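Local atomic coordinates of mirolysin (Tannerella forsythia, PDB entry 6R7V), a protein that hydrolyses peptide bonds as a zinc-dependent metallopeptidase of the pappalysin family within the metzincins, and is here in its latent zymogen form, which also binds calcium. Residues P48-V53 with G117-S122; H52-N57 with N153-N158. The protein carries 1 engineered substitution. One frame throughout, in Å; residues are numbered along the deposited sequence.

Interaction 1 of 2, residues P48-V53 with G117-S122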
ATOM      1  N   PRO A  48      -7.875  -7.279  -9.227  1.00 15.04           N
ATOM      2  CA  PRO A  48      -9.266  -6.766  -9.159  1.00 14.78           C
ATOM      3  C   PRO A  48      -9.454  -5.995  -7.873  1.00 15.90           C
ATOM      4  O   PRO A  48      -9.029  -6.456  -6.811  1.00 15.93           O
ATOM      5  CB  PRO A  48     -10.121  -8.058  -9.124  1.00 15.47           C
ATOM      6  CG  PRO A  48      -9.185  -9.179  -9.578  1.00 17.67           C
ATOM      7  CD  PRO A  48      -7.834  -8.741  -9.024  1.00 15.56           C
ATOM      8  N   VAL A  49     -10.069  -4.809  -7.946  1.00 13.40           N
ATOM      9  CA  VAL A  49     -10.223  -3.949  -6.793  1.00 12.66           C
ATOM     10  C   VAL A  49     -11.682  -3.693  -6.506  1.00 15.55           C
ATOM     11  O   VAL A  49     -12.476  -3.453  -7.410  1.00 16.33           O
ATOM     12  CB  VAL A  49      -9.500  -2.587  -7.060  1.00 14.94           C
ATOM     13  CG1 VAL A  49      -9.708  -1.590  -5.907  1.00 15.02           C
ATOM     14  CG2 VAL A  49      -8.001  -2.797  -7.310  1.00 15.93           C
ATOM     15  N   VAL A  50     -12.029  -3.659  -5.231  1.00 13.64           N
ATOM     16  CA  VAL A  50     -13.312  -3.153  -4.777  1.00 13.63           C
ATOM     17  C   VAL A  50     -13.030  -2.037  -3.786  1.00 14.80           C
ATOM     18  O   VAL A  50     -12.199  -2.183  -2.870  1.00 14.49           O
ATOM     19  CB  VAL A  50     -14.253  -4.242  -4.213  1.00 16.18           C
ATOM     20  CG1 VAL A  50     -13.614  -5.030  -3.057  1.00 16.45           C
ATOM     21  CG2 VAL A  50     -15.608  -3.655  -3.811  1.00 16.72           C
ATOM     22  N   VAL A  51     -13.656  -0.891  -4.028  1.00 14.30           N
ATOM     23  CA  VAL A  51     -13.539   0.264  -3.114  1.00 13.94           C
ATOM     24  C   VAL A  51     -14.808   0.373  -2.303  1.00 15.89           C
ATOM     25  O   VAL A  51     -15.912   0.518  -2.875  1.00 17.17           O
ATOM     26  CB  VAL A  51     -13.262   1.557  -3.904  1.00 16.06           C
ATOM     27  CG1 VAL A  51     -13.144   2.756  -2.949  1.00 16.77           C
ATOM     28  CG2 VAL A  51     -11.977   1.397  -4.711  1.00 15.69           C
ATOM     29  N   HIS A  52     -14.660   0.312  -0.972  1.00 13.62           N
ATOM     30  CA  HIS A  52     -15.780   0.429  -0.047  1.00 13.45           C
ATOM     31  C   HIS A  52     -15.809   1.809   0.537  1.00 15.73           C
ATOM     32  O   HIS A  52     -14.982   2.088   1.411  1.00 14.95           O
ATOM     33  CB  HIS A  52     -15.706  -0.591   1.098  1.00 14.68           C
ATOM     34  CG  HIS A  52     -15.540  -2.008   0.667  1.00 16.93           C
ATOM     35  ND1 HIS A  52     -16.581  -2.708   0.098  1.00 18.88           N
ATOM     36  CD2 HIS A  52     -14.465  -2.833   0.779  1.00 16.72           C
ATOM     37  CE1 HIS A  52     -16.112  -3.925  -0.153  1.00 17.84           C
ATOM     38  NE2 HIS A  52     -14.846  -4.052   0.265  1.00 16.29           N
ATOM     39  N   VAL A  53     -16.747   2.667   0.086  1.00 14.90           N
ATOM     40  CA  VAL A  53     -16.888   4.007   0.678  1.00 15.55           C
ATOM     41  C   VAL A  53     -17.829   3.873   1.860  1.00 15.91           C
ATOM     42  O   VAL A  53     -18.981   3.437   1.689  1.00 17.17           O
ATOM     43  CB  VAL A  53     -17.388   5.054  -0.340  1.00 18.15           C
ATOM     44  CG1 VAL A  53     -17.479   6.444   0.295  1.00 18.84           C
ATOM     45  CG2 VAL A  53     -16.497   5.086  -1.581  1.00 16.83           C
ATOM     46  N   GLY A 117     -17.631  -2.017  -8.969  1.00 17.23           N
ATOM     47  CA  GLY A 117     -16.501  -2.203  -8.060  1.00 16.27           C
ATOM     48  C   GLY A 117     -16.419  -1.152  -6.963  1.00 18.45           C
ATOM     49  O   GLY A 117     -15.373  -0.994  -6.320  1.00 17.14           O
ATOM     50  N   ILE A 118     -17.515  -0.389  -6.767  1.00 17.06           N
ATOM     51  CA  ILE A 118     -17.615   0.613  -5.718  1.00 17.08           C
ATOM     52  C   ILE A 118     -18.830   0.272  -4.864  1.00 20.75           C
ATOM     53  O   ILE A 118     -19.957   0.130  -5.401  1.00 21.24           O
ATOM     54  CB  ILE A 118     -17.719   2.040  -6.304  1.00 19.15           C
ATOM     55  CG1 ILE A 118     -16.466   2.394  -7.167  1.00 19.60           C
ATOM     56  CG2 ILE A 118     -17.967   3.082  -5.177  1.00 19.80           C
ATOM     57  CD1 ILE A 118     -16.624   3.646  -8.064  1.00 20.91           C
ATOM     58  N   THR A 119     -18.637   0.145  -3.546  1.00 17.64           N
ATOM     59  CA  THR A 119     -19.774  -0.053  -2.642  1.00 16.38           C
ATOM     60  C   THR A 119     -19.941   1.216  -1.828  1.00 18.34           C
ATOM     61  O   THR A 119     -18.977   1.963  -1.647  1.00 18.33           O
ATOM     62  CB  THR A 119     -19.615  -1.260  -1.726  1.00 18.77           C
ATOM     63  OG1 THR A 119     -18.572  -1.030  -0.762  1.00 18.49           O
ATOM     64  CG2 THR A 119     -19.351  -2.573  -2.490  1.00 18.20           C
ATOM     65  N   ARG A 120     -21.154   1.461  -1.364  1.00 17.68           N
ATOM     66  CA  ARG A 120     -21.499   2.637  -0.574  1.00 17.70           C
ATOM     67  C   ARG A 120     -22.248   2.187   0.657  1.00 20.74           C
ATOM     68  O   ARG A 120     -23.300   1.547   0.533  1.00 20.72           O
ATOM     69  CB  ARG A 120     -22.370   3.613  -1.383  1.00 18.81           C
ATOM     70  CG  ARG A 120     -21.830   4.005  -2.753  1.00 29.26           C
ATOM     71  CD  ARG A 120     -21.105   5.303  -2.657  1.00 35.84           C
ATOM     72  NE  ARG A 120     -20.470   5.708  -3.911  1.00 24.02           N
ATOM     73  CZ  ARG A 120     -19.585   6.682  -3.960  1.00 25.13           C
ATOM     74  NH1 ARG A 120     -19.253   7.337  -2.855  1.00 24.18           N
ATOM     75  NH2 ARG A 120     -19.019   7.016  -5.113  1.00 20.87           N
ATOM     76  N   THR A 121     -21.738   2.535   1.839  1.00 17.08           N
ATOM     77  CA  THR A 121     -22.348   2.143   3.103  1.00 17.25           C
ATOM     78  C   THR A 121     -22.466   3.349   3.986  1.00 20.01           C
ATOM     79  O   THR A 121     -21.454   3.917   4.394  1.00 19.07           O
ATOM     80  CB  THR A 121     -21.522   1.055   3.818  1.00 23.06           C
ATOM     81  OG1 THR A 121     -21.254  -0.016   2.905  1.00 22.31           O
ATOM     82  CG2 THR A 121     -22.216   0.532   5.108  1.00 24.28           C
ATOM     83  N   SER A 122     -23.708   3.739   4.314  1.00 19.99           N
ATOM     84  CA  SER A 122     -23.907   4.828   5.262  1.00 20.40           C
ATOM     85  C   SER A 122     -23.687   4.248   6.662  1.00 21.99           C
ATOM     86  O   SER A 122     -23.927   3.048   6.904  1.00 23.05           O
ATOM     87  CB  SER A 122     -25.287   5.453   5.099  1.00 25.81           C
ATOM     88  OG  SER A 122     -26.316   4.561   5.479  1.00 38.54           O
TER
HETATM   89  O   HOH W   1     -19.036   0.500   1.449  1.00 19.57           O
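The imidazole of His52 receives Thr119 OG1 at its edge, in the ring plane, where a hydrogen bond of 2.7 Å joins ND1 and OG1; Trp146 meets the same ring edge-to-face. The guanidinium of Arg120 has Val53 CG2 over one face. Both groups project from a parallel strand pair, 48-53 with 118-122, in the mixed sheet of this metzincin-type zymogen. His52 and Thr119 lie side by side on one face of the sheet; Val51, Val53, Ile118 and Arg120 occupy the other, where Ile67 of helix 64-77 packs on Val51, Val53 and Ile118. With OG1 between its backbone N and carbonyl carbon (chi1 69°), Thr119 brings that oxygen to His52 ND1; its CG2 lies 4.1 Å from Val50 CG2. Arg120 NH1 lies 3.7 Å from Val53 CG1 and bonds to Ile62 O, while NH2 forms a salt bridge with Asp64. The backbone ladder starts with Val51 N to Gly117 O at 2.9 Å and continues with Thr119 N to Val51 O, Val53 N to Thr119 O and Thr121 N to Val53 O. A water donates to Val53 O at 2.9 Å and lies 2.7 Å from both Thr119 OG1 and Thr121 OG1.

Interaction 2 of 2, residues H52-N57 with N153-N158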
ATOM      1  N   HIS A  52     -14.660   0.312  -0.972  1.00 13.62           N
ATOM      2  CA  HIS A  52     -15.780   0.429  -0.047  1.00 13.45           C
ATOM      3  C   HIS A  52     -15.809   1.809   0.537  1.00 15.73           C
ATOM      4  O   HIS A  52     -14.982   2.088   1.411  1.00 14.95           O
ATOM      5  CB  HIS A  52     -15.706  -0.591   1.098  1.00 14.68           C
ATOM      6  CG  HIS A  52     -15.540  -2.008   0.667  1.00 16.93           C
ATOM      7  ND1 HIS A  52     -16.581  -2.708   0.098  1.00 18.88           N
ATOM      8  CD2 HIS A  52     -14.465  -2.833   0.779  1.00 16.72           C
ATOM      9  CE1 HIS A  52     -16.112  -3.925  -0.153  1.00 17.84           C
ATOM     10  NE2 HIS A  52     -14.846  -4.052   0.265  1.00 16.29           N
ATOM     11  N   VAL A  53     -16.747   2.667   0.086  1.00 14.90           N
ATOM     12  CA  VAL A  53     -16.888   4.007   0.678  1.00 15.55           C
ATOM     13  C   VAL A  53     -17.829   3.873   1.860  1.00 15.91           C
ATOM     14  O   VAL A  53     -18.981   3.437   1.689  1.00 17.17           O
ATOM     15  CB  VAL A  53     -17.388   5.054  -0.340  1.00 18.15           C
ATOM     16  CG1 VAL A  53     -17.479   6.444   0.295  1.00 18.84           C
ATOM     17  CG2 VAL A  53     -16.497   5.086  -1.581  1.00 16.83           C
ATOM     18  N   VAL A  54     -17.328   4.202   3.070  1.00 14.71           N
ATOM     19  CA  VAL A  54     -18.120   4.109   4.293  1.00 15.02           C
ATOM     20  C   VAL A  54     -18.252   5.535   4.788  1.00 17.34           C
ATOM     21  O   VAL A  54     -17.243   6.176   5.084  1.00 17.05           O
ATOM     22  CB  VAL A  54     -17.443   3.149   5.310  1.00 16.74           C
ATOM     23  CG1 VAL A  54     -18.282   3.038   6.577  1.00 18.30           C
ATOM     24  CG2 VAL A  54     -17.188   1.755   4.692  1.00 16.71           C
ATOM     25  N   TYR A  55     -19.476   6.067   4.814  1.00 16.78           N
ATOM     26  CA  TYR A  55     -19.646   7.489   5.041  1.00 17.16           C
ATOM     27  C   TYR A  55     -20.679   7.811   6.071  1.00 19.55           C
ATOM     28  O   TYR A  55     -21.761   7.215   6.095  1.00 17.75           O
ATOM     29  CB  TYR A  55     -19.985   8.187   3.688  1.00 18.12           C
ATOM     30  CG  TYR A  55     -21.297   7.772   3.053  1.00 18.06           C
ATOM     31  CD1 TYR A  55     -21.378   6.633   2.251  1.00 20.86           C
ATOM     32  CD2 TYR A  55     -22.448   8.524   3.240  1.00 18.08           C
ATOM     33  CE1 TYR A  55     -22.592   6.212   1.716  1.00 23.29           C
ATOM     34  CE2 TYR A  55     -23.663   8.120   2.704  1.00 18.89           C
ATOM     35  CZ  TYR A  55     -23.724   6.971   1.924  1.00 24.60           C
ATOM     36  OH  TYR A  55     -24.921   6.590   1.369  1.00 26.70           O
ATOM     37  N   ASN A  56     -20.384   8.850   6.855  1.00 16.32           N
ATOM     38  CA  ASN A  56     -21.262   9.354   7.907  1.00 17.60           C
ATOM     39  C   ASN A  56     -21.881  10.682   7.483  1.00 20.41           C
ATOM     40  O   ASN A  56     -22.815  11.159   8.119  1.00 21.54           O
ATOM     41  CB  ASN A  56     -20.440   9.513   9.197  1.00 21.13           C
ATOM     42  CG  ASN A  56     -21.141  10.142  10.376  1.00 28.82           C
ATOM     43  OD1 ASN A  56     -20.724  11.207  10.882  1.00 30.07           O
ATOM     44  ND2 ASN A  56     -22.233   9.518  10.826  1.00 24.72           N
ATOM     45  N   ASN A  57     -21.375  11.287   6.409  1.00 19.55           N
ATOM     46  CA  ASN A  57     -21.857  12.571   5.899  1.00 19.14           C
ATOM     47  C   ASN A  57     -21.500  12.710   4.405  1.00 21.84           C
ATOM     48  O   ASN A  57     -20.827  11.850   3.837  1.00 19.20           O
ATOM     49  CB  ASN A  57     -21.300  13.738   6.757  1.00 21.13           C
ATOM     50  CG  ASN A  57     -19.798  13.829   6.787  1.00 21.95           C
ATOM     51  OD1 ASN A  57     -19.116  13.633   5.774  1.00 25.05           O
ATOM     52  ND2 ASN A  57     -19.249  14.103   7.966  1.00 24.77           N
ATOM     53  N   ASN A 153      -9.402  -5.257  -1.391  1.00 13.83           N
ATOM     54  CA  ASN A 153     -10.398  -4.410  -0.747  1.00 13.80           C
ATOM     55  C   ASN A 153      -9.755  -3.127  -0.246  1.00 13.34           C
ATOM     56  O   ASN A 153      -8.789  -3.189   0.533  1.00 13.97           O
ATOM     57  CB  ASN A 153     -11.020  -5.129   0.440  1.00 14.58           C
ATOM     58  CG  ASN A 153     -11.901  -6.277   0.069  1.00 15.94           C
ATOM     59  OD1 ASN A 153     -13.136  -6.172   0.052  1.00 16.39           O
ATOM     60  ND2 ASN A 153     -11.300  -7.401  -0.249  1.00 16.17           N
ATOM     61  N   ILE A 154     -10.265  -1.982  -0.716  1.00 13.51           N
ATOM     62  CA  ILE A 154      -9.797  -0.679  -0.292  1.00 13.55           C
ATOM     63  C   ILE A 154     -10.944   0.028   0.385  1.00 14.19           C
ATOM     64  O   ILE A 154     -11.938   0.349  -0.300  1.00 15.70           O
ATOM     65  CB  ILE A 154      -9.271   0.179  -1.450  1.00 14.96           C
ATOM     66  CG1 ILE A 154      -8.149  -0.529  -2.250  1.00 14.18           C
ATOM     67  CG2 ILE A 154      -8.806   1.526  -0.880  1.00 18.01           C
ATOM     68  CD1 ILE A 154      -7.621   0.336  -3.472  1.00 16.63           C
ATOM     69  N   TRP A 155     -10.863   0.232   1.710  1.00 13.30           N
ATOM     70  CA  TRP A 155     -11.924   0.933   2.429  1.00 14.10           C
ATOM     71  C   TRP A 155     -11.562   2.394   2.490  1.00 15.72           C
ATOM     72  O   TRP A 155     -10.380   2.716   2.709  1.00 15.43           O
ATOM     73  CB  TRP A 155     -12.077   0.365   3.845  1.00 14.13           C
ATOM     74  CG  TRP A 155     -12.704  -0.980   3.910  1.00 14.15           C
ATOM     75  CD1 TRP A 155     -14.017  -1.249   4.172  1.00 16.09           C
ATOM     76  CD2 TRP A 155     -12.025  -2.249   3.905  1.00 14.00           C
ATOM     77  NE1 TRP A 155     -14.218  -2.614   4.248  1.00 14.39           N
ATOM     78  CE2 TRP A 155     -13.011  -3.252   4.052  1.00 16.47           C
ATOM     79  CE3 TRP A 155     -10.681  -2.644   3.724  1.00 15.02           C
ATOM     80  CZ2 TRP A 155     -12.686  -4.614   4.112  1.00 15.47           C
ATOM     81  CZ3 TRP A 155     -10.369  -3.995   3.741  1.00 15.65           C
ATOM     82  CH2 TRP A 155     -11.355  -4.964   3.976  1.00 15.86           C
ATOM     83  N   VAL A 156     -12.543   3.284   2.254  1.00 14.69           N
ATOM     84  CA  VAL A 156     -12.343   4.729   2.320  1.00 14.58           C
ATOM     85  C   VAL A 156     -13.264   5.272   3.384  1.00 15.90           C
ATOM     86  O   VAL A 156     -14.467   4.979   3.338  1.00 16.10           O
ATOM     87  CB  VAL A 156     -12.621   5.369   0.951  1.00 16.01           C
ATOM     88  CG1 VAL A 156     -12.430   6.885   1.008  1.00 16.91           C
ATOM     89  CG2 VAL A 156     -11.733   4.740  -0.133  1.00 15.68           C
ATOM     90  N   CYS A 157     -12.716   5.933   4.414  1.00 14.04           N
ATOM     91  CA  CYS A 157     -13.527   6.354   5.537  1.00 14.46           C
ATOM     92  C   CYS A 157     -12.860   7.508   6.279  1.00 15.40           C
ATOM     93  O   CYS A 157     -11.719   7.886   5.947  1.00 14.84           O
ATOM     94  CB  CYS A 157     -13.730   5.169   6.480  1.00 15.06           C
ATOM     95  SG  CYS A 157     -12.216   4.645   7.325  1.00 17.48           S
ATOM     96  N   ASN A 158     -13.522   7.976   7.335  1.00 15.67           N
ATOM     97  CA  ASN A 158     -12.916   8.973   8.210  1.00 15.56           C
ATOM     98  C   ASN A 158     -12.035   8.277   9.256  1.00 18.78           C
ATOM     99  O   ASN A 158     -12.562   7.613  10.141  1.00 18.40           O
ATOM    100  CB  ASN A 158     -13.981   9.793   8.894  1.00 16.81           C
ATOM    101  CG  ASN A 158     -13.389  10.824   9.809  1.00 21.41           C
ATOM    102  OD1 ASN A 158     -12.301  11.348   9.535  1.00 21.15           O
ATOM    103  ND2 ASN A 158     -14.089  11.127  10.911  1.00 22.35           N
TER
HETATM  104  O   HOH W   2     -16.232   7.269   7.463  1.00 18.96           O
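Strands 52-55 and 153-157 pair in parallel, with His52 beside Trp155 on one face of the sheet and Val53 beside Val156 on the other. The backbone ladder consists of three bonds: His52 N to Ile154 O, Val156 N to His52 O at 2.8 Å, and Val54 N to Val156 O at 3.0 Å. The side chain of His52 adds a fourth link, NE2 donating to Asn153 OD1 at 2.7 Å and 172°. This bond lies in the imidazole plane and uses a lone pair of the amide oxygen; ring and amide are nearly coplanar. With CG anti to the carbonyl carbon of its own residue (chi1 -70°), Asn153 sets that atom at the imidazole edge, in the ring plane. Its OD1 also accepts from Trp146 N, so two donors hold the buried carbonyl.

In the metzincin-type sheet, strand 152-157 is flanked by 45-55 and 182-185, and Ile154, whose CB points away from strand 52-55, packs on Val182 and Ile184. The Ile154 side chain is about 14 Å from the bound zinc.

Trp155 lies alongside His52, pointing the same way. His52 CD2 sits over one indole face, offset toward the rim and 3.5 Å from Trp155 NE1. The imidazole and the five-membered ring are inclined at 34°, with centroids 4.5 Å apart. Trp155 NE1 itself donates to Asn143 O, which ties the indole to the loop carrying Asn143. Val54 CG2 approaches the indole at its edge, near CD1.

Beyond Val54 the direct ladder gives way. Val54 O and Val156 O, both acceptors, are 3.5 Å apart without a bond, while Val54 CB packs against Cys157 CB. A water bridges the strands here: it lies 2.8 Å from Val54 O and accepts from Asn158 N.

Overall arrangement
After helices 12-18 and 20-32 near the N terminus, strand 45-55 is the first strand and supplies one side of both contacts. The chain then passes through helix 64-77 and strand 101-105, itself a parallel neighbour of 45-55, before strand 118-122 closes the first loop in interaction 1. It continues through the segment bearing Asn143 and Trp146 to strand 152-157, where interaction 2 closes a longer loop from the same starting strand; this loop takes in strand 118-122. The two contacts share His52 and Val53, and their centres lie 8 Å apart. Together they place 45-55 between 118-122 and 152-157, and the latter leads on to 182-185 and helix 203-212, which carries zinc ligands His207 and His211.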